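ADP compounds hydrolase nudE (Escherichia coli, PDB 1VHZ) hydrolyses ADP-ribose and related adenine nucleotides, including Ap3A, Ap2A and NADH, as a magnesium-dependent homodimeric enzyme of the Nudix family. Local coordinates at residues Val26-Leu31 against Arg38-Arg43; Asn48-Met53 against Lys125-Val130; Ile65-Val70 against Glu145-Val150; Ser74-Phe79 against Ala169-Ala174. All coordinates share one frame; numbering follows the deposited sequence.

Interaction 1 closes the hairpin of strands 25-32 and 38-44, which lies before the others in sequence and holds the adenine of the ligand; its centre is about 26 Å from that of interaction 2. Interactions 2, 3 and 4 share the mixed sheet of the Nudix domain and cross one another along the chain. Interactions 3 and 4 lie about 11 Å apart between centres, on the adjacent strands 61-69 and 74-78, while Met53 of interaction 2 packs on Phe79 and Ala174 of interaction 4. Interactions 1, 3 and 4 touch the second subunit at several residues, interaction 2 at Lys125 alone, so hairpin and Nudix sheet alike contribute to the homodimer.

Interaction 1: Val26-Leu31 against Arg38-Arg43; sequences VESVDL and RRVYER. With APR (adenosine-5-diphosphoribose), chain C.
The Tyr41 ring has Leu31 CD1 on one face and the adenine of ADP-ribose on the opposite face. Leu31 CD1 sits 4.2 Å from the ring centroid, a CH-pi contact. On the other face adenine C5 lies 3.4 Å above the plane of the Tyr41 ring. The Arg43 guanidinium carries Val29 CG2 over one face, 3.7 Å above its plane, and Glu27 OE1 at its edge. Arg43 CG lies between the backbone N and the carbonyl carbon (chi1 66°), and the chain runs extended to NE. Both NE (3.0 Å) and NH1 (3.1 Å) of Arg43 donate to that one Glu27 oxygen in a side-on salt bridge, with the carboxylate turned 33° from the guanidinium. Arg39 brings the edge of its guanidinium toward the ribose O2', while its NH1 is hydrogen-bonded to Asp142 O of the second subunit.

The backbone of Glu42 reads the adenine edge: its N donates to N1 of the ligand (3.0 Å) and its O accepts from N6 (2.8 Å). These groups can turn to the ligand because Ser28 and Glu42 form a non-hydrogen-bonded antiparallel pair, flanked by the hydrogen-bonded pairs Glu27-Arg43 and Val29-Tyr41. On the face of Ser28 and Val40, a water 2.7 Å from Glu42 OE2 also binds Ser28 OG. Arg39, Tyr41 and Glu42 line the ADP-ribose pocket, and Glu42 binds substrate.

Strand 25-32 is the middle strand of a three-stranded antiparallel sheet, bonded on its other side to strand 11-20. From the second subunit, Ser21, Arg22 and Leu23 bind the Glu42 carboxylate and Glu73 forms a salt bridge with Arg43.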
# COMPACT_ATOMS: atom_id res chain seq x y z
N VAL A 26 -17.04 -5.84 7.81
CA VAL A 26 -16.70 -6.84 6.82
C VAL A 26 -17.93 -7.47 6.18
O VAL A 26 -18.91 -7.87 6.80
CB VAL A 26 -15.71 -7.89 7.33
CG1 VAL A 26 -15.84 -8.10 8.83
CG2 VAL A 26 -15.80 -9.22 6.59
N GLU A 27 -17.88 -7.50 4.85
CA GLU A 27 -18.92 -8.03 4.00
C GLU A 27 -18.52 -9.32 3.29
O GLU A 27 -17.36 -9.52 2.93
CB GLU A 27 -19.22 -7.02 2.86
CG GLU A 27 -19.93 -5.78 3.36
CD GLU A 27 -20.19 -4.79 2.26
OE1 GLU A 27 -19.49 -4.86 1.23
OE2 GLU A 27 -21.12 -3.97 2.40
N SER A 28 -19.51 -10.17 3.11
CA SER A 28 -19.34 -11.43 2.38
C SER A 28 -19.98 -11.16 1.01
O SER A 28 -21.09 -10.61 0.98
CB SER A 28 -20.03 -12.59 3.05
OG SER A 28 -19.37 -13.81 2.78
N VAL A 29 -19.27 -11.40 -0.07
CA VAL A 29 -19.80 -11.13 -1.40
C VAL A 29 -19.90 -12.40 -2.24
O VAL A 29 -18.87 -13.04 -2.47
CB VAL A 29 -18.89 -10.14 -2.18
CG1 VAL A 29 -19.48 -9.80 -3.54
CG2 VAL A 29 -18.67 -8.85 -1.40
N ASP A 30 -21.11 -12.76 -2.66
CA ASP A 30 -21.27 -13.93 -3.52
C ASP A 30 -21.05 -13.46 -4.97
O ASP A 30 -21.66 -12.49 -5.40
CB ASP A 30 -22.65 -14.57 -3.41
CG ASP A 30 -22.74 -15.47 -2.19
OD1 ASP A 30 -22.52 -16.68 -2.36
OD2 ASP A 30 -22.99 -14.96 -1.09
N LEU A 31 -20.15 -14.14 -5.67
CA LEU A 31 -19.84 -13.78 -7.03
C LEU A 31 -20.00 -14.92 -8.04
O LEU A 31 -19.74 -16.07 -7.72
CB LEU A 31 -18.33 -13.40 -7.13
CG LEU A 31 -17.93 -12.04 -6.57
CD1 LEU A 31 -16.42 -11.87 -6.63
CD2 LEU A 31 -18.63 -10.92 -7.33
N ARG A 38 -18.60 -19.95 -9.24
CA ARG A 38 -19.12 -19.19 -8.12
C ARG A 38 -18.16 -19.30 -6.93
O ARG A 38 -17.55 -20.34 -6.71
CB ARG A 38 -20.53 -19.59 -7.69
CG ARG A 38 -21.58 -19.06 -8.65
CD ARG A 38 -22.99 -19.38 -8.18
NE ARG A 38 -23.98 -18.71 -9.02
CZ ARG A 38 -25.27 -18.62 -8.68
NH1 ARG A 38 -26.11 -18.00 -9.49
NH2 ARG A 38 -25.68 -19.17 -7.54
N ARG A 39 -18.01 -18.18 -6.25
CA ARG A 39 -17.11 -18.08 -5.10
C ARG A 39 -17.66 -17.00 -4.17
O ARG A 39 -18.40 -16.10 -4.58
CB ARG A 39 -15.71 -17.69 -5.56
CG ARG A 39 -14.57 -18.58 -5.76
CD ARG A 39 -14.64 -20.05 -5.92
NE ARG A 39 -13.68 -20.72 -6.73
CZ ARG A 39 -12.39 -20.67 -6.95
NH1 ARG A 39 -11.57 -19.81 -6.33
NH2 ARG A 39 -11.83 -21.50 -7.84
N VAL A 40 -17.34 -17.14 -2.89
CA VAL A 40 -17.76 -16.19 -1.86
C VAL A 40 -16.50 -15.47 -1.36
O VAL A 40 -15.58 -16.13 -0.86
CB VAL A 40 -18.45 -16.88 -0.68
CG1 VAL A 40 -18.83 -15.88 0.40
CG2 VAL A 40 -19.68 -17.65 -1.16
N TYR A 41 -16.42 -14.18 -1.59
CA TYR A 41 -15.25 -13.41 -1.17
C TYR A 41 -15.62 -12.53 0.04
O TYR A 41 -16.79 -12.25 0.28
CB TYR A 41 -14.78 -12.47 -2.27
CG TYR A 41 -13.97 -13.02 -3.40
CD1 TYR A 41 -13.35 -12.16 -4.31
CD2 TYR A 41 -13.80 -14.38 -3.60
CE1 TYR A 41 -12.60 -12.64 -5.36
CE2 TYR A 41 -13.06 -14.89 -4.65
CZ TYR A 41 -12.46 -14.01 -5.52
OH TYR A 41 -11.71 -14.49 -6.56
N GLU A 42 -14.58 -12.08 0.74
CA GLU A 42 -14.82 -11.19 1.88
C GLU A 42 -14.06 -9.88 1.62
O GLU A 42 -13.00 -9.91 1.01
CB GLU A 42 -14.42 -11.81 3.19
CG GLU A 42 -15.42 -12.78 3.78
CD GLU A 42 -15.11 -13.13 5.22
OE1 GLU A 42 -14.01 -12.76 5.69
OE2 GLU A 42 -15.96 -13.78 5.86
N ARG A 43 -14.63 -8.77 2.05
CA ARG A 43 -14.01 -7.48 1.88
C ARG A 43 -14.54 -6.50 2.94
O ARG A 43 -15.55 -6.74 3.59
CB ARG A 43 -14.31 -6.83 0.50
CG ARG A 43 -15.79 -6.48 0.37
CD ARG A 43 -16.13 -5.84 -0.96
NE ARG A 43 -17.52 -5.39 -0.97
CZ ARG A 43 -18.26 -5.07 -2.01
NH1 ARG A 43 -19.51 -4.67 -1.82
NH2 ARG A 43 -17.77 -5.13 -3.25
N1 APR C . -11.96 -12.74 -0.51
C2 APR C . -11.60 -14.10 -0.57
N3 APR C . -10.76 -14.68 -1.42
C4 APR C . -10.20 -13.78 -2.36
C5 APR C . -10.45 -12.39 -2.44
C6 APR C . -11.39 -11.85 -1.45
N6 APR C . -11.73 -10.56 -1.40
N7 APR C . -9.72 -11.83 -3.48
C8 APR C . -9.05 -12.86 -4.01
N9 APR C . -9.31 -14.05 -3.37
C1' APR C . -8.74 -15.55 -3.64
C2' APR C . -9.16 -15.98 -5.07
O2' APR C . -9.40 -17.38 -5.06
C3' APR C . -7.92 -15.68 -5.99
O3' APR C . -7.47 -16.85 -6.65
O4' APR C . -7.35 -15.47 -3.71
C4' APR C . -6.85 -15.17 -5.11
C5' APR C . -5.64 -15.98 -5.38
O HOH W 1 -17.84 -15.08 4.47

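Interaction 2: Asn48-Met53 against Lys125-Val130; sequences NREAVM and KMNIVV
Glu50 meets Asn127 through a side-chain hydrogen bond: Asn127 ND2 donates to Glu50 OE1 at 3.1 Å, on the anti side of the carboxylate and 31° out of its plane. Glu50 also crosses Lys125 obliquely, its CG and CD against Lys125 CB and its OE2 near Lys125 CG.

Ala51 pairs with Met126, in neighbouring parallel strands of the Nudix mixed sheet. Its N donates to Lys125 O, and its O receives two bonds from one residue, from Asn127 N and from Asn127 ND2, each 2.9 Å long. Asn127 N stands above the carbonyl plane of Ala51, ND2 only tilted from it. Asn127 CG stands anti to the carbonyl carbon (chi1 -60°), and chi2 of -89° turns ND2 toward Ala51 O and Glu50 OE1. Ala51 CB touches Met126 CE.

Val52 points to the same face as Asn127 and sets its CG2 against Val129 CG2 at 3.8 Å. This face is covered by helix 90-102, where Ala93 and Ala94 pack on Val52 and the side chain of Glu97, a probable metal ligand by similarity, lies about 4 Å from that of Val52.

Met53 continues the ladder, its N donating to Asn127 O and its O accepting from Val129 N. Met53 CB abuts Met126 SD at 3.5 Å; Met53 CE touches both Met126 CG and Ile128 CG1. Helix 169-184 closes this second face, Ala174 packing on Met53 and Leu177 on Ile128.

Chemically, each N-H of the buried Asn127 amide has an acceptor, which probably fixes its rotation and ties Glu50 and Ala51 to strand 125-136 beyond the backbone ladder.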
# COMPACT_ATOMS: atom_id res chain seq x y z
N ASN A 48 -16.59 5.78 0.11
CA ASN A 48 -16.09 6.79 -0.83
C ASN A 48 -15.26 7.80 -0.06
O ASN A 48 -14.82 8.81 -0.61
CB ASN A 48 -17.23 7.41 -1.63
CG ASN A 48 -17.71 6.45 -2.72
OD1 ASN A 48 -17.01 6.28 -3.72
ND2 ASN A 48 -18.85 5.81 -2.53
N ARG A 49 -15.06 7.53 1.24
CA ARG A 49 -14.25 8.42 2.08
C ARG A 49 -12.78 8.25 1.68
O ARG A 49 -12.26 7.13 1.69
CB ARG A 49 -14.46 8.14 3.56
CG ARG A 49 -13.81 9.13 4.51
CD ARG A 49 -14.70 10.30 4.86
NE ARG A 49 -14.19 11.18 5.88
CZ ARG A 49 -14.10 11.01 7.18
NH1 ARG A 49 -13.58 11.96 7.97
NH2 ARG A 49 -14.54 9.90 7.76
N GLU A 50 -12.14 9.31 1.22
CA GLU A 50 -10.75 9.20 0.80
C GLU A 50 -9.79 9.78 1.82
O GLU A 50 -10.15 10.51 2.73
CB GLU A 50 -10.51 9.80 -0.58
CG GLU A 50 -11.44 9.25 -1.65
CD GLU A 50 -11.21 9.85 -3.02
OE1 GLU A 50 -10.42 10.81 -3.15
OE2 GLU A 50 -11.82 9.36 -3.99
N ALA A 51 -8.52 9.38 1.64
CA ALA A 51 -7.44 9.82 2.48
C ALA A 51 -6.52 10.77 1.73
O ALA A 51 -6.52 10.87 0.49
CB ALA A 51 -6.63 8.61 2.99
N VAL A 52 -5.71 11.48 2.51
CA VAL A 52 -4.74 12.42 1.98
C VAL A 52 -3.41 12.25 2.72
O VAL A 52 -3.37 11.90 3.90
CB VAL A 52 -5.21 13.88 2.10
CG1 VAL A 52 -5.32 14.34 3.54
CG2 VAL A 52 -4.28 14.83 1.34
N MET A 53 -2.32 12.32 1.98
CA MET A 53 -0.98 12.20 2.58
C MET A 53 -0.24 13.46 2.14
O MET A 53 -0.31 13.83 0.96
CB MET A 53 -0.26 10.92 2.20
CG MET A 53 1.26 11.04 2.12
SD MET A 53 2.10 9.47 1.74
CE MET A 53 0.81 8.69 0.78
N LYS A 125 -8.84 5.11 -1.27
CA LYS A 125 -7.91 5.82 -2.10
C LYS A 125 -7.08 6.79 -1.23
O LYS A 125 -7.62 7.41 -0.31
CB LYS A 125 -8.55 6.71 -3.16
CG LYS A 125 -9.69 6.13 -3.96
CD LYS A 125 -9.22 5.10 -4.96
CE LYS A 125 -10.41 4.63 -5.81
NZ LYS A 125 -10.22 3.20 -6.19
N MET A 126 -5.85 6.99 -1.69
CA MET A 126 -4.94 7.90 -1.00
C MET A 126 -4.46 8.99 -1.96
O MET A 126 -3.92 8.72 -3.03
CB MET A 126 -3.80 7.09 -0.41
CG MET A 126 -2.60 7.90 0.07
SD MET A 126 -3.02 8.94 1.47
CE MET A 126 -2.97 7.76 2.81
N ASN A 127 -4.68 10.24 -1.60
CA ASN A 127 -4.26 11.36 -2.44
C ASN A 127 -2.95 11.92 -1.90
O ASN A 127 -2.89 12.28 -0.71
CB ASN A 127 -5.33 12.46 -2.50
CG ASN A 127 -6.65 11.94 -3.06
OD1 ASN A 127 -6.86 11.96 -4.26
ND2 ASN A 127 -7.53 11.45 -2.19
N ILE A 128 -1.92 11.96 -2.75
CA ILE A 128 -0.62 12.48 -2.36
C ILE A 128 -0.48 13.95 -2.72
O ILE A 128 -0.63 14.37 -3.87
CB ILE A 128 0.52 11.66 -3.02
CG1 ILE A 128 0.42 10.21 -2.53
CG2 ILE A 128 1.87 12.25 -2.67
CD1 ILE A 128 1.23 9.23 -3.37
N VAL A 129 -0.23 14.79 -1.72
CA VAL A 129 -0.10 16.22 -1.96
C VAL A 129 1.25 16.75 -1.49
O VAL A 129 1.68 16.38 -0.39
CB VAL A 129 -1.21 16.98 -1.21
CG1 VAL A 129 -1.06 18.49 -1.35
CG2 VAL A 129 -2.60 16.56 -1.64
N VAL A 130 1.88 17.64 -2.25
CA VAL A 130 3.15 18.25 -1.82
C VAL A 130 2.84 19.66 -1.30
O VAL A 130 2.08 20.38 -1.95
CB VAL A 130 4.16 18.38 -2.97
CG1 VAL A 130 5.49 18.98 -2.48
CG2 VAL A 130 4.40 17.03 -3.61
O HOH W 2 -11.76 5.83 -0.52

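Interaction 3: Ile65-Val70 against Glu145-Val150; sequences IREYAV and EPLPQV
Glu145 reaches Tyr68 mainly through a water, which donates to Glu145 OE2 and accepts from Tyr68 N at 2.9 Å. The same carboxylate oxygen is hydrogen-bonded to Tyr75 OH, which probably steadies the extended side chain.

Pro146 contributes its carbonyl: a second water donates to both Pro146 O and Arg66 O, the latter at 2.7 Å. Leu147 follows, its CD2 lying 3.7 Å from Arg66 O and 3.9 Å from Glu67 CG, while CD1 faces Ile65 CD1.

Pro148 makes the one direct hydrogen bond between the segments. Its O accepts from Arg66 N at 2.9 Å, with an N-H...O angle of 149°. The same oxygen receives a CA-H...O contact from Ile65, and the ring atom Pro148 CD rests on Arg66 O.

Gln149 pairs with Ile65 as a non-hydrogen-bonded antiparallel bridge, CG of the glutamine facing CG2 of the isoleucine. At Val150, CG2 meets the guanidinium of Arg66 obliquely, 3.5 Å from NE. Arg66 is extended from CG to NE (chi3 178°), which carries NE past Pro148 as far as the valine. An alanine in place of Arg66 removes the CG and guanidinium contacts of Val150 CG2 and would probably open a gap beside it.

The loop 145-148 leads into strand 149-153, which pairs antiparallel with strand 61-69 in the mixed sheet of the Nudix fold, close to helix 90-102, where Ile65 and Leu147 both touch Glu101, a metal ligand by similarity.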
# COMPACT_ATOMS: atom_id res chain seq x y z
N ILE A 65 7.16 12.78 10.14
CA ILE A 65 6.67 12.68 11.50
C ILE A 65 6.82 11.24 12.02
O ILE A 65 6.93 10.31 11.24
CB ILE A 65 5.21 13.11 11.68
CG1 ILE A 65 4.32 12.39 10.65
CG2 ILE A 65 5.05 14.62 11.55
CD1 ILE A 65 2.88 12.31 11.04
N ARG A 66 6.88 11.09 13.34
CA ARG A 66 6.96 9.80 14.00
C ARG A 66 5.57 9.56 14.60
O ARG A 66 5.02 10.46 15.24
CB ARG A 66 8.09 9.73 15.01
CG ARG A 66 9.46 9.92 14.37
CD ARG A 66 10.59 9.83 15.40
NE ARG A 66 11.89 9.96 14.73
CZ ARG A 66 12.52 9.06 14.00
NH1 ARG A 66 13.70 9.37 13.44
NH2 ARG A 66 12.02 7.83 13.81
N GLU A 67 4.97 8.41 14.34
CA GLU A 67 3.61 8.15 14.80
C GLU A 67 3.41 6.70 15.17
O GLU A 67 3.81 5.77 14.45
CB GLU A 67 2.66 8.54 13.63
CG GLU A 67 1.19 8.42 13.97
CD GLU A 67 0.29 9.24 13.04
OE1 GLU A 67 -0.80 9.67 13.48
OE2 GLU A 67 0.67 9.45 11.88
N TYR A 68 2.76 6.49 16.32
CA TYR A 68 2.54 5.13 16.78
C TYR A 68 1.56 4.39 15.87
O TYR A 68 0.58 4.94 15.41
CB TYR A 68 2.08 5.11 18.24
CG TYR A 68 1.88 3.72 18.80
CD1 TYR A 68 0.60 3.19 18.91
CD2 TYR A 68 2.95 2.94 19.21
CE1 TYR A 68 0.39 1.93 19.41
CE2 TYR A 68 2.75 1.68 19.74
CZ TYR A 68 1.47 1.18 19.84
OH TYR A 68 1.27 -0.08 20.35
N ALA A 69 1.85 3.12 15.65
CA ALA A 69 1.04 2.23 14.84
C ALA A 69 0.76 0.97 15.66
O ALA A 69 1.68 0.19 15.96
CB ALA A 69 1.82 1.88 13.57
N VAL A 70 -0.49 0.77 16.07
CA VAL A 70 -0.86 -0.37 16.90
C VAL A 70 -0.77 -1.70 16.19
O VAL A 70 -0.67 -2.74 16.85
CB VAL A 70 -2.25 -0.16 17.54
CG1 VAL A 70 -3.37 -0.47 16.56
CG2 VAL A 70 -2.39 -1.01 18.79
N GLU A 145 -0.99 11.84 21.32
CA GLU A 145 0.31 12.36 21.77
C GLU A 145 0.91 13.16 20.63
O GLU A 145 0.51 12.97 19.48
CB GLU A 145 1.22 11.23 22.25
CG GLU A 145 1.66 10.25 21.20
CD GLU A 145 2.52 9.09 21.62
OE1 GLU A 145 3.03 8.97 22.76
OE2 GLU A 145 2.72 8.20 20.75
N PRO A 146 1.80 14.08 20.94
CA PRO A 146 2.46 14.89 19.94
C PRO A 146 3.21 14.04 18.92
O PRO A 146 3.64 12.91 19.20
CB PRO A 146 3.40 15.79 20.72
CG PRO A 146 2.99 15.69 22.15
CD PRO A 146 2.29 14.37 22.31
N LEU A 147 3.29 14.51 17.69
CA LEU A 147 4.00 13.82 16.62
C LEU A 147 5.36 14.46 16.38
O LEU A 147 5.44 15.56 15.84
CB LEU A 147 3.13 13.89 15.34
CG LEU A 147 1.70 13.39 15.54
CD1 LEU A 147 0.78 13.79 14.40
CD2 LEU A 147 1.69 11.87 15.74
N PRO A 148 6.42 13.83 16.85
CA PRO A 148 7.76 14.39 16.68
C PRO A 148 8.05 14.56 15.20
O PRO A 148 7.67 13.70 14.40
CB PRO A 148 8.69 13.39 17.35
CG PRO A 148 7.83 12.52 18.19
CD PRO A 148 6.45 12.54 17.54
N GLN A 149 8.63 15.69 14.84
CA GLN A 149 8.98 16.04 13.49
C GLN A 149 10.43 15.71 13.19
O GLN A 149 11.30 15.73 14.07
CB GLN A 149 8.75 17.56 13.25
CG GLN A 149 7.28 17.90 13.16
CD GLN A 149 6.98 19.37 13.10
OE1 GLN A 149 7.64 20.11 12.38
NE2 GLN A 149 5.95 19.81 13.84
N VAL A 150 10.69 15.29 11.95
CA VAL A 150 12.04 14.97 11.51
C VAL A 150 12.33 15.69 10.18
O VAL A 150 11.59 15.51 9.20
CB VAL A 150 12.28 13.47 11.32
CG1 VAL A 150 13.74 13.22 10.88
CG2 VAL A 150 12.00 12.67 12.58
O HOH W 3 4.23 10.17 17.81
O HOH W 4 2.03 8.63 18.07

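Interaction 4: Ser74-Phe79 against Ala169-Ala174; sequences SYELGF and ARNVSA
Helix packing on the mixed sheet, the layered build of the Nudix fold, brings helix 169-184 over strand 74-78, and Asn171 meets Gly78 at the end of the strand and Phe79 just after it. The axes of segments 74-78 and 169-174 approach to 9.5 Å, their N-to-C directions 16° apart. Because Gly78 has no side chain, Asn171 ND2 can lie 3.8 Å from its CA. Asn171 CG is anti to the carbonyl carbon (chi1 -76°), and chi2 of -22° sets how the amide is turned, with OD1 beside Phe79 CD1 (3.8 Å). The Phe79 ring presents its edge to Asn171 O, 3.7 Å from CE1, with Ala174 CB 4.0 Å from the same CE1.

Asn171 OD1 is bonded to Lys81 NZ, which also binds Phe79 O, and ND2 donates to Phe166 O. An alanine in place of Asn171 would probably leave Phe166 O without this donor and Lys81 with one acceptor fewer. Glu76 reaches the helix through two waters, which donate to its OE1 and OE2 and in turn accept weak bonds from Arg170 NH1; the oppositely charged groups remain 5.2 Å apart (OE1 to NH1).

Around the contact, Phe79 packs on Met53 and Val55 of strand 51-58 and on Leu64 of strand 61-69. The helix also faces the dimer partner, Ser173 OG being hydrogen-bonded to Ser173 OG of the second subunit.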
# COMPACT_ATOMS: atom_id res chain seq x y z
N SER A 74 4.71 -0.16 17.09
CA SER A 74 5.99 0.54 16.94
C SER A 74 5.70 1.93 16.39
O SER A 74 4.57 2.24 16.02
CB SER A 74 6.88 -0.23 15.93
OG SER A 74 6.16 -0.36 14.70
N TYR A 75 6.75 2.74 16.31
CA TYR A 75 6.62 4.08 15.79
C TYR A 75 7.02 4.09 14.33
O TYR A 75 8.09 3.57 13.99
CB TYR A 75 7.47 5.07 16.60
CG TYR A 75 6.76 5.49 17.86
CD1 TYR A 75 6.97 4.84 19.07
CD2 TYR A 75 5.82 6.53 17.81
CE1 TYR A 75 6.31 5.25 20.21
CE2 TYR A 75 5.15 6.92 18.94
CZ TYR A 75 5.38 6.27 20.14
OH TYR A 75 4.70 6.66 21.27
N GLU A 76 6.14 4.62 13.46
CA GLU A 76 6.60 4.66 12.06
C GLU A 76 7.21 6.03 11.81
O GLU A 76 7.09 6.91 12.67
CB GLU A 76 5.56 4.21 11.09
CG GLU A 76 4.30 4.89 10.82
CD GLU A 76 3.37 4.27 9.80
OE1 GLU A 76 2.17 4.13 10.15
OE2 GLU A 76 3.75 3.99 8.64
N LEU A 77 8.05 6.14 10.81
CA LEU A 77 8.68 7.37 10.39
C LEU A 77 8.09 7.63 8.98
O LEU A 77 8.14 6.69 8.16
CB LEU A 77 10.19 7.27 10.24
CG LEU A 77 10.88 8.48 9.56
CD1 LEU A 77 10.68 9.75 10.38
CD2 LEU A 77 12.37 8.22 9.36
N GLY A 78 7.46 8.76 8.76
CA GLY A 78 6.88 8.95 7.43
C GLY A 78 6.15 10.27 7.26
O GLY A 78 6.35 11.22 8.00
N PHE A 79 5.31 10.30 6.23
CA PHE A 79 4.55 11.48 5.89
C PHE A 79 3.21 11.52 6.62
O PHE A 79 2.59 10.51 6.91
CB PHE A 79 4.33 11.54 4.37
CG PHE A 79 5.63 11.48 3.60
CD1 PHE A 79 5.90 10.42 2.76
CD2 PHE A 79 6.58 12.49 3.75
CE1 PHE A 79 7.10 10.37 2.06
CE2 PHE A 79 7.77 12.44 3.06
CZ PHE A 79 8.04 11.38 2.20
N ALA A 169 4.42 0.84 1.91
CA ALA A 169 4.08 1.08 0.51
C ALA A 169 3.62 2.47 0.14
O ALA A 169 3.98 2.92 -0.98
CB ALA A 169 3.09 0.05 -0.03
N ARG A 170 2.81 3.13 0.93
CA ARG A 170 2.33 4.49 0.61
C ARG A 170 3.46 5.50 0.79
O ARG A 170 3.59 6.39 -0.06
CB ARG A 170 1.12 4.83 1.47
CG ARG A 170 -0.09 3.94 1.11
CD ARG A 170 -1.19 4.02 2.18
NE ARG A 170 -0.64 3.90 3.51
CZ ARG A 170 -1.25 4.14 4.66
NH1 ARG A 170 -0.62 3.99 5.82
NH2 ARG A 170 -2.51 4.54 4.65
N ASN A 171 4.29 5.33 1.83
CA ASN A 171 5.42 6.21 2.04
C ASN A 171 6.41 6.09 0.88
O ASN A 171 6.88 7.10 0.34
CB ASN A 171 6.22 5.91 3.34
CG ASN A 171 5.52 6.39 4.60
OD1 ASN A 171 4.66 7.29 4.57
ND2 ASN A 171 5.84 5.77 5.72
N VAL A 172 6.73 4.85 0.52
CA VAL A 172 7.71 4.63 -0.56
C VAL A 172 7.20 5.15 -1.89
O VAL A 172 7.92 5.82 -2.63
CB VAL A 172 8.11 3.15 -0.62
CG1 VAL A 172 8.92 2.80 -1.84
CG2 VAL A 172 8.91 2.77 0.65
N SER A 173 5.93 4.87 -2.22
CA SER A 173 5.34 5.38 -3.45
C SER A 173 5.44 6.91 -3.48
O SER A 173 5.87 7.48 -4.47
CB SER A 173 3.82 5.06 -3.49
OG SER A 173 3.63 3.69 -3.70
N ALA A 174 5.06 7.55 -2.37
CA ALA A 174 5.10 9.00 -2.27
C ALA A 174 6.51 9.54 -2.47
O ALA A 174 6.71 10.53 -3.17
CB ALA A 174 4.56 9.48 -0.91
O HOH W 5 -0.20 3.26 9.03
O HOH W 6 2.24 4.82 6.36